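Local coordinates for PbSGBP-B lipoprotein (Prevotella bryantii B14, PDB 6D2Y) that probably binds polysaccharide as a surface glycan-binding lipoprotein of a polysaccharide utilization locus, and carries a bound magnesium ion, at residues I104-V108 against Y155-N161; W283-W287 against I340-N344; A288-Y293 against V347-N351. All coordinates share one frame. Numbering follows the deposited sequence.

Contact 1: I104-V108 against Y155-N161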
loop_
_atom_site.group_PDB
_atom_site.type_symbol
_atom_site.label_atom_id
_atom_site.label_comp_id
_atom_site.label_asym_id
_atom_site.label_seq_id
_atom_site.Cartn_x
_atom_site.Cartn_y
_atom_site.Cartn_z
ATOM N N ILE A 104 -11.829 -16.260 14.521
ATOM C CA ILE A 104 -12.734 -16.152 13.373
ATOM C C ILE A 104 -13.368 -17.516 13.109
ATOM O O ILE A 104 -12.650 -18.529 13.064
ATOM C CB ILE A 104 -11.971 -15.654 12.142
ATOM C CG1 ILE A 104 -11.820 -14.132 12.181
ATOM C CG2 ILE A 104 -12.669 -16.088 10.858
ATOM C CD1 ILE A 104 -10.508 -13.640 11.620
ATOM N N PRO A 105 -14.685 -17.600 12.938
ATOM C CA PRO A 105 -15.308 -18.902 12.669
ATOM C C PRO A 105 -14.984 -19.402 11.268
ATOM O O PRO A 105 -15.001 -18.640 10.298
ATOM C CB PRO A 105 -16.806 -18.615 12.828
ATOM C CG PRO A 105 -16.935 -17.147 12.521
ATOM C CD PRO A 105 -15.675 -16.514 13.036
ATOM N N SER A 106 -14.690 -20.703 11.170
ATOM C CA SER A 106 -14.377 -21.300 9.873
ATOM C C SER A 106 -15.642 -21.627 9.086
ATOM O O SER A 106 -15.676 -21.455 7.865
ATOM C CB SER A 106 -13.528 -22.559 10.057
ATOM O OG SER A 106 -12.189 -22.218 10.379
ATOM N N VAL A 107 -16.683 -22.113 9.759
ATOM C CA VAL A 107 -18.004 -22.308 9.168
ATOM C C VAL A 107 -18.971 -21.409 9.934
ATOM O O VAL A 107 -19.151 -21.562 11.149
ATOM C CB VAL A 107 -18.434 -23.782 9.195
ATOM C CG1 VAL A 107 -18.204 -24.388 10.565
ATOM C CG2 VAL A 107 -19.906 -23.911 8.783
ATOM N N VAL A 108 -19.550 -20.430 9.244
ATOM C CA VAL A 108 -20.415 -19.433 9.863
ATOM C C VAL A 108 -21.865 -19.804 9.594
ATOM O O VAL A 108 -22.252 -20.070 8.449
ATOM C CB VAL A 108 -20.084 -18.019 9.348
ATOM C CG1 VAL A 108 -20.080 -17.966 7.827
ATOM C CG2 VAL A 108 -21.067 -16.993 9.907
ATOM N N TYR A 155 -8.487 -9.970 6.427
ATOM C CA TYR A 155 -9.898 -10.338 6.554
ATOM C C TYR A 155 -10.506 -10.720 5.204
ATOM O O TYR A 155 -11.635 -10.345 4.880
ATOM C CB TYR A 155 -10.701 -9.223 7.227
ATOM C CG TYR A 155 -10.185 -8.876 8.606
ATOM C CD1 TYR A 155 -9.548 -7.664 8.849
ATOM C CD2 TYR A 155 -10.326 -9.765 9.664
ATOM C CE1 TYR A 155 -9.070 -7.349 10.109
ATOM C CE2 TYR A 155 -9.850 -9.458 10.924
ATOM C CZ TYR A 155 -9.223 -8.250 11.141
ATOM O OH TYR A 155 -8.751 -7.945 12.397
ATOM N N PHE A 156 -9.746 -11.475 4.409
ATOM C CA PHE A 156 -10.261 -12.095 3.189
ATOM C C PHE A 156 -10.797 -13.466 3.578
ATOM O O PHE A 156 -10.081 -14.467 3.562
ATOM C CB PHE A 156 -9.176 -12.202 2.124
ATOM C CG PHE A 156 -8.625 -10.879 1.677
ATOM C CD1 PHE A 156 -9.441 -9.763 1.589
ATOM C CD2 PHE A 156 -7.287 -10.755 1.340
ATOM C CE1 PHE A 156 -8.931 -8.547 1.174
ATOM C CE2 PHE A 156 -6.770 -9.543 0.926
ATOM C CZ PHE A 156 -7.593 -8.436 0.843
ATOM N N LEU A 157 -12.074 -13.513 3.943
ATOM C CA LEU A 157 -12.703 -14.730 4.438
ATOM C C LEU A 157 -13.771 -15.185 3.452
ATOM O O LEU A 157 -14.707 -14.436 3.151
ATOM C CB LEU A 157 -13.291 -14.507 5.830
ATOM C CG LEU A 157 -12.409 -13.645 6.736
ATOM C CD1 LEU A 157 -13.186 -13.132 7.935
ATOM C CD2 LEU A 157 -11.175 -14.422 7.176
ATOM N N ASP A 158 -13.627 -16.415 2.962
ATOM C CA ASP A 158 -14.493 -16.988 1.941
ATOM C C ASP A 158 -15.272 -18.153 2.537
ATOM O O ASP A 158 -14.684 -19.042 3.163
ATOM C CB ASP A 158 -13.662 -17.453 0.741
ATOM C CG ASP A 158 -14.508 -18.039 -0.372
ATOM O OD1 ASP A 158 -15.384 -17.322 -0.899
ATOM O OD2 ASP A 158 -14.284 -19.214 -0.730
ATOM N N TYR A 159 -16.591 -18.147 2.345
ATOM C CA TYR A 159 -17.468 -19.176 2.881
ATOM C C TYR A 159 -18.322 -19.764 1.767
ATOM O O TYR A 159 -18.545 -19.136 0.729
ATOM C CB TYR A 159 -18.386 -18.632 3.984
ATOM C CG TYR A 159 -17.670 -18.090 5.200
ATOM C CD1 TYR A 159 -17.586 -16.722 5.428
ATOM C CD2 TYR A 159 -17.094 -18.945 6.131
ATOM C CE1 TYR A 159 -16.941 -16.220 6.539
ATOM C CE2 TYR A 159 -16.447 -18.452 7.248
ATOM C CZ TYR A 159 -16.373 -17.087 7.447
ATOM O OH TYR A 159 -15.730 -16.585 8.554
ATOM N N ASP A 160 -18.807 -20.986 2.005
ATOM C CA ASP A 160 -19.721 -21.626 1.064
ATOM C C ASP A 160 -21.002 -20.819 0.910
ATOM O O ASP A 160 -21.425 -20.506 -0.209
ATOM C CB ASP A 160 -20.042 -23.049 1.526
ATOM C CG ASP A 160 -18.842 -23.964 1.469
ATOM O OD1 ASP A 160 -18.973 -25.142 1.871
ATOM O OD2 ASP A 160 -17.769 -23.512 1.019
ATOM N N ASN A 161 -21.636 -20.472 2.031
ATOM C CA ASN A 161 -22.897 -19.744 2.005
ATOM C C ASN A 161 -22.730 -18.269 1.656
ATOM O O ASN A 161 -23.738 -17.581 1.457
ATOM C CB ASN A 161 -23.609 -19.888 3.354
ATOM C CG ASN A 161 -22.652 -19.815 4.532
ATOM O OD1 ASN A 161 -21.534 -20.332 4.474
ATOM N ND2 ASN A 161 -23.093 -19.181 5.612
HETATM O O HOH W 1 -19.767 -21.429 6.287
#
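Start at Tyr155, just past strand 148-154, where the IPT/TIG domain of the immunoglobulin-like E-set clan meets the preceding β-domain. Its ring edge is brushed by Ile104, CD1 lying 4.3 Å from CE2 of Tyr155, while Lys184 makes a cation-pi contact with the same ring. Leu157 comes next toward the 104-108 loop, with its CD1 4.2 Å from Ile104 CG2. Asp158 faces its own domain, in a salt bridge with Arg176. Tyr159 is the centre of the interface. Its hydroxyl OH donates to Pro105 O at 2.8 Å and is also hydrogen-bonded to the hydroxyl of Tyr207. Val108 covers one face of the ring in a CH-pi contact, CG1 sitting 3.4 Å from the ring centroid and only 7° off the normal. Asn161 ends the segment: ND2 donates to Val108 O at 3.1 Å, and one water bridges Asn161 OD1 (2.8 Å) to Val108 N (3.1 Å). Both backbone polar groups of Val108 are therefore served by one side-chain amide, directly or through water. The hydrogen bonds across this domain junction thus all go to main-chain atoms of the 104-108 loop, while its Ile104 and Val108 side chains supply the apolar packing.

Contact 2: W283-W287 against I340-N344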
loop_
_atom_site.group_PDB
_atom_site.type_symbol
_atom_site.label_atom_id
_atom_site.label_comp_id
_atom_site.label_asym_id
_atom_site.label_seq_id
_atom_site.Cartn_x
_atom_site.Cartn_y
_atom_site.Cartn_z
ATOM N N TRP A 283 14.542 17.668 -13.707
ATOM C CA TRP A 283 14.503 19.033 -13.200
ATOM C C TRP A 283 13.603 19.858 -14.110
ATOM O O TRP A 283 13.793 19.870 -15.331
ATOM C CB TRP A 283 15.911 19.627 -13.123
ATOM C CG TRP A 283 16.877 18.768 -12.349
ATOM C CD1 TRP A 283 16.566 17.818 -11.416
ATOM C CD2 TRP A 283 18.308 18.785 -12.440
ATOM N NE1 TRP A 283 17.714 17.243 -10.925
ATOM C CE2 TRP A 283 18.796 17.819 -11.536
ATOM C CE3 TRP A 283 19.222 19.522 -13.198
ATOM C CZ2 TRP A 283 20.158 17.572 -11.372
ATOM C CZ3 TRP A 283 20.573 19.276 -13.033
ATOM C CH2 TRP A 283 21.028 18.309 -12.127
ATOM N N ALA A 284 12.613 20.522 -13.517
ATOM C CA ALA A 284 11.685 21.333 -14.294
ATOM C C ALA A 284 12.403 22.527 -14.910
ATOM O O ALA A 284 13.333 23.088 -14.322
ATOM C CB ALA A 284 10.531 21.812 -13.414
ATOM N N GLY A 285 11.966 22.912 -16.100
ATOM C CA GLY A 285 12.559 24.007 -16.838
ATOM C C GLY A 285 13.435 23.511 -17.977
ATOM O O GLY A 285 13.765 22.329 -18.086
ATOM N N ASN A 286 13.809 24.452 -18.840
ATOM C CA ASN A 286 14.666 24.143 -19.982
ATOM C C ASN A 286 15.394 25.409 -20.436
ATOM O O ASN A 286 15.281 25.856 -21.578
ATOM C CB ASN A 286 13.849 23.512 -21.108
ATOM C CG ASN A 286 14.717 22.836 -22.157
ATOM O OD1 ASN A 286 15.842 22.420 -21.876
ATOM N ND2 ASN A 286 14.191 22.712 -23.370
ATOM N N TRP A 287 16.165 26.001 -19.522
ATOM C CA TRP A 287 17.058 27.124 -19.824
ATOM C C TRP A 287 16.311 28.336 -20.378
ATOM O O TRP A 287 16.842 29.071 -21.215
ATOM C CB TRP A 287 18.170 26.708 -20.794
ATOM C CG TRP A 287 18.890 25.449 -20.415
ATOM C CD1 TRP A 287 18.555 24.175 -20.769
ATOM C CD2 TRP A 287 20.072 25.345 -19.613
ATOM N NE1 TRP A 287 19.455 23.284 -20.234
ATOM C CE2 TRP A 287 20.397 23.979 -19.521
ATOM C CE3 TRP A 287 20.889 26.278 -18.966
ATOM C CZ2 TRP A 287 21.501 23.520 -18.805
ATOM C CZ3 TRP A 287 21.982 25.823 -18.254
ATOM C CH2 TRP A 287 22.279 24.455 -18.180
ATOM N N ILE A 340 16.040 23.271 -7.085
ATOM C CA ILE A 340 16.633 22.657 -8.266
ATOM C C ILE A 340 15.787 23.034 -9.475
ATOM O O ILE A 340 14.559 23.117 -9.391
ATOM C CB ILE A 340 16.745 21.121 -8.101
ATOM C CG1 ILE A 340 17.393 20.490 -9.334
ATOM C CG2 ILE A 340 15.381 20.503 -7.828
ATOM C CD1 ILE A 340 18.805 20.959 -9.578
ATOM N N SER A 341 16.459 23.264 -10.599
ATOM C CA SER A 341 15.797 23.541 -11.866
ATOM C C SER A 341 16.803 23.304 -12.981
ATOM O O SER A 341 18.016 23.306 -12.754
ATOM C CB SER A 341 15.252 24.973 -11.922
ATOM O OG SER A 341 16.303 25.919 -11.833
ATOM N N LEU A 342 16.289 23.088 -14.189
ATOM C CA LEU A 342 17.140 22.889 -15.360
ATOM C C LEU A 342 17.377 24.245 -16.009
ATOM O O LEU A 342 16.558 24.722 -16.797
ATOM C CB LEU A 342 16.512 21.909 -16.341
ATOM C CG LEU A 342 17.398 21.609 -17.553
ATOM C CD1 LEU A 342 18.616 20.794 -17.143
ATOM C CD2 LEU A 342 16.619 20.906 -18.652
ATOM N N GLY A 343 18.501 24.868 -15.678
ATOM C CA GLY A 343 18.827 26.167 -16.234
ATOM C C GLY A 343 19.918 26.834 -15.417
ATOM O O GLY A 343 20.630 26.181 -14.657
ATOM N N ASN A 344 20.028 28.145 -15.599
ATOM C CA ASN A 344 20.997 28.939 -14.862
ATOM C C ASN A 344 20.408 29.387 -13.530
ATOM O O ASN A 344 19.199 29.595 -13.399
ATOM C CB ASN A 344 21.432 30.161 -15.675
ATOM C CG ASN A 344 22.359 29.798 -16.822
ATOM O OD1 ASN A 344 23.461 29.291 -16.609
ATOM N ND2 ASN A 344 21.917 30.065 -18.046
#
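Leu342 is the middle of this contact, burying 129 Å² against the 283-287 segment. Its CB lies 4.0 Å from Trp283 CB, its CD2 comes within 3.2 Å of Gly285 O, and its CG is 4.3 Å from Trp287 CD1, so a tryptophan from each end of the 283-287 segment reaches it. Ile340 adds a CH-pi contact: its CG1 sits 3.4 Å from the centroid of the five-membered ring of Trp283, 7° off the normal. Trp242 packs edge-to-face with Trp283, whose NE1 is hydrogen-bonded to Asn425 OD1. Farther out, Gly343 CA lies over the exposed Trp287, 3.8 Å from the centroid of its six-membered ring.

Both segments belong to the β-sandwich domain of the xyloglucan-binding family, in loops that leave strands 279-282 and 330-335 of one antiparallel sheet. They run alongside each other in the same direction, without forming regular strands.

Gly285 has phi/psi of 104°/168°, where a CB would jam against the preceding carbonyl; it would also lie just 3.3 Å from Leu342 O. Around this close passage, Leu342 N donates to Ala284 O at 3.0 Å, nearly straight at 174°, and Trp287 N donates to Leu342 O at 3.0 Å. Other polar groups are satisfied outside the pair: Gly285 O by His296 ND1 and Ser341 OG by Gly357 N. At the polar edge, the amide of Asn286 is poorly angled toward Leu342 O and goes instead to Glu291 OE2, while Asn344 ND2 lies 4.0 Å from Trp287 CE3.

Contact 3: A288-Y293 against V347-N351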
loop_
_atom_site.group_PDB
_atom_site.type_symbol
_atom_site.label_atom_id
_atom_site.label_comp_id
_atom_site.label_asym_id
_atom_site.label_seq_id
_atom_site.Cartn_x
_atom_site.Cartn_y
_atom_site.Cartn_z
ATOM N N ALA A 288 15.086 28.567 -19.915
ATOM C CA ALA A 288 14.305 29.724 -20.337
ATOM C C ALA A 288 14.466 30.852 -19.330
ATOM O O ALA A 288 14.530 30.622 -18.122
ATOM C CB ALA A 288 12.825 29.367 -20.487
ATOM N N ASN A 289 14.532 32.086 -19.844
ATOM C CA ASN A 289 14.711 33.275 -19.017
ATOM C C ASN A 289 13.842 34.388 -19.593
ATOM O O ASN A 289 14.221 35.022 -20.592
ATOM C CB ASN A 289 16.178 33.695 -18.959
ATOM C CG ASN A 289 16.419 34.870 -18.027
ATOM O OD1 ASN A 289 15.580 35.180 -17.182
ATOM N ND2 ASN A 289 17.561 35.533 -18.181
ATOM N N PRO A 290 12.672 34.664 -18.989
ATOM C CA PRO A 290 12.128 34.012 -17.788
ATOM C C PRO A 290 11.703 32.569 -18.031
ATOM O O PRO A 290 11.416 32.196 -19.167
ATOM C CB PRO A 290 10.908 34.878 -17.435
ATOM C CG PRO A 290 11.065 36.139 -18.232
ATOM C CD PRO A 290 11.784 35.732 -19.472
ATOM N N GLU A 291 11.675 31.769 -16.968
ATOM C CA GLU A 291 11.342 30.351 -17.075
ATOM C C GLU A 291 9.828 30.208 -17.157
ATOM O O GLU A 291 9.122 30.339 -16.157
ATOM C CB GLU A 291 11.909 29.575 -15.893
ATOM C CG GLU A 291 11.676 28.073 -15.971
ATOM C CD GLU A 291 12.085 27.484 -17.309
ATOM O OE1 GLU A 291 11.204 27.317 -18.180
ATOM O OE2 GLU A 291 13.286 27.184 -17.491
ATOM N N THR A 292 9.327 29.928 -18.358
ATOM C CA THR A 292 7.898 29.770 -18.585
ATOM C C THR A 292 7.410 28.347 -18.359
ATOM O O THR A 292 6.195 28.128 -18.302
ATOM C CB THR A 292 7.543 30.196 -20.012
ATOM O OG1 THR A 292 8.221 29.341 -20.942
ATOM C CG2 THR A 292 7.964 31.640 -20.257
ATOM N N TYR A 293 8.324 27.383 -18.232
ATOM C CA TYR A 293 7.985 25.961 -18.175
ATOM C C TYR A 293 7.185 25.526 -19.400
ATOM O O TYR A 293 6.400 24.575 -19.337
ATOM C CB TYR A 293 7.239 25.608 -16.886
ATOM C CG TYR A 293 8.035 25.899 -15.637
ATOM C CD1 TYR A 293 9.136 25.124 -15.296
ATOM C CD2 TYR A 293 7.690 26.953 -14.801
ATOM C CE1 TYR A 293 9.870 25.392 -14.154
ATOM C CE2 TYR A 293 8.417 27.228 -13.660
ATOM C CZ TYR A 293 9.505 26.445 -13.340
ATOM O OH TYR A 293 10.229 26.719 -12.204
ATOM N N VAL A 347 17.658 32.854 -12.407
ATOM C CA VAL A 347 16.498 33.093 -13.253
ATOM C C VAL A 347 15.235 33.022 -12.404
ATOM O O VAL A 347 15.126 32.199 -11.487
ATOM C CB VAL A 347 16.465 32.069 -14.402
ATOM C CG1 VAL A 347 15.125 32.093 -15.127
ATOM C CG2 VAL A 347 17.612 32.319 -15.374
ATOM N N VAL A 348 14.281 33.906 -12.687
ATOM C CA VAL A 348 12.968 33.869 -12.053
ATOM C C VAL A 348 11.958 33.328 -13.056
ATOM O O VAL A 348 12.063 33.585 -14.262
ATOM C CB VAL A 348 12.546 35.252 -11.515
ATOM C CG1 VAL A 348 13.616 35.801 -10.585
ATOM C CG2 VAL A 348 12.286 36.221 -12.655
ATOM N N ASP A 349 10.992 32.559 -12.558
ATOM C CA ASP A 349 9.983 31.939 -13.400
ATOM C C ASP A 349 8.693 32.758 -13.357
ATOM O O ASP A 349 8.629 33.829 -12.747
ATOM C CB ASP A 349 9.759 30.481 -12.979
ATOM C CG ASP A 349 9.357 30.334 -11.517
ATOM O OD1 ASP A 349 9.126 31.354 -10.835
ATOM O OD2 ASP A 349 9.272 29.179 -11.048
ATOM N N VAL A 350 7.645 32.243 -13.998
ATOM C CA VAL A 350 6.372 32.950 -14.105
ATOM C C VAL A 350 5.647 32.950 -12.767
ATOM O O VAL A 350 4.548 33.502 -12.645
ATOM C CB VAL A 350 5.489 32.329 -15.204
ATOM C CG1 VAL A 350 6.225 32.325 -16.531
ATOM C CG2 VAL A 350 5.080 30.917 -14.814
ATOM N N ASN A 351 6.247 32.327 -11.756
ATOM C CA ASN A 351 5.678 32.274 -10.416
ATOM C C ASN A 351 6.447 33.135 -9.421
ATOM O O ASN A 351 6.135 33.112 -8.226
ATOM C CB ASN A 351 5.620 30.826 -9.927
ATOM C CG ASN A 351 4.867 29.918 -10.881
ATOM O OD1 ASN A 351 3.941 30.352 -11.566
ATOM N ND2 ASN A 351 5.265 28.651 -10.932
#
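A single parallel β-bridge pairs Glu291 with Asp349 in the loops of the domain assigned to the xyloglucan-binding family, their CA atoms 4.2 Å apart. Both backbone groups of Glu291 are used: its N donates to Val348 O at 3.3 Å, and its O accepts from Val350 N at 3.2 Å. The carboxylate of Glu291 turns back into its own loop, where OE1 takes Tyr293 N at 2.9 Å, and OE2 takes Asn286 N along with a weak bond from Ala288 N. Asp349 is equally occupied. Its OD1 accepts from Asn351 N at 3.2 Å, forming an Asx turn, and also from Val353 N; its OD2 receives the Tyr293 hydroxyl, OH to OD2 2.9 Å. The two buried acids thus act mainly as acceptors for backbone amides, with one tyrosine joining the loops. Thr292 OG1 is hydrogen-bonded to Ala294 N. Beside the bridge, the peptide before Pro290 is cis, and Val347 wedges in so that its CG1 lies 3.4 Å from Ala288 O.

From the N terminus, contact 1 comes first: the 104-108 loop of the first β-domain meets the loop leaving strand 148-154, closing 46 intervening residues and tying that domain to the IPT/TIG domain. It is complete before the other two begin, some 57 and 60 Å away between centres, on the opposite side of the chain's centre. Contacts 2 and 3 cross: 283-287 and 288-293 are consecutive, as nearly are 340-344 and 347-351, so the loop after strand 279-282 is fastened twice to the one after 330-335. Their centres are 9 Å apart, and they touch where Ala284 CB packs 3.7 Å from Tyr293 CE1. Neither includes the magnesium ligands.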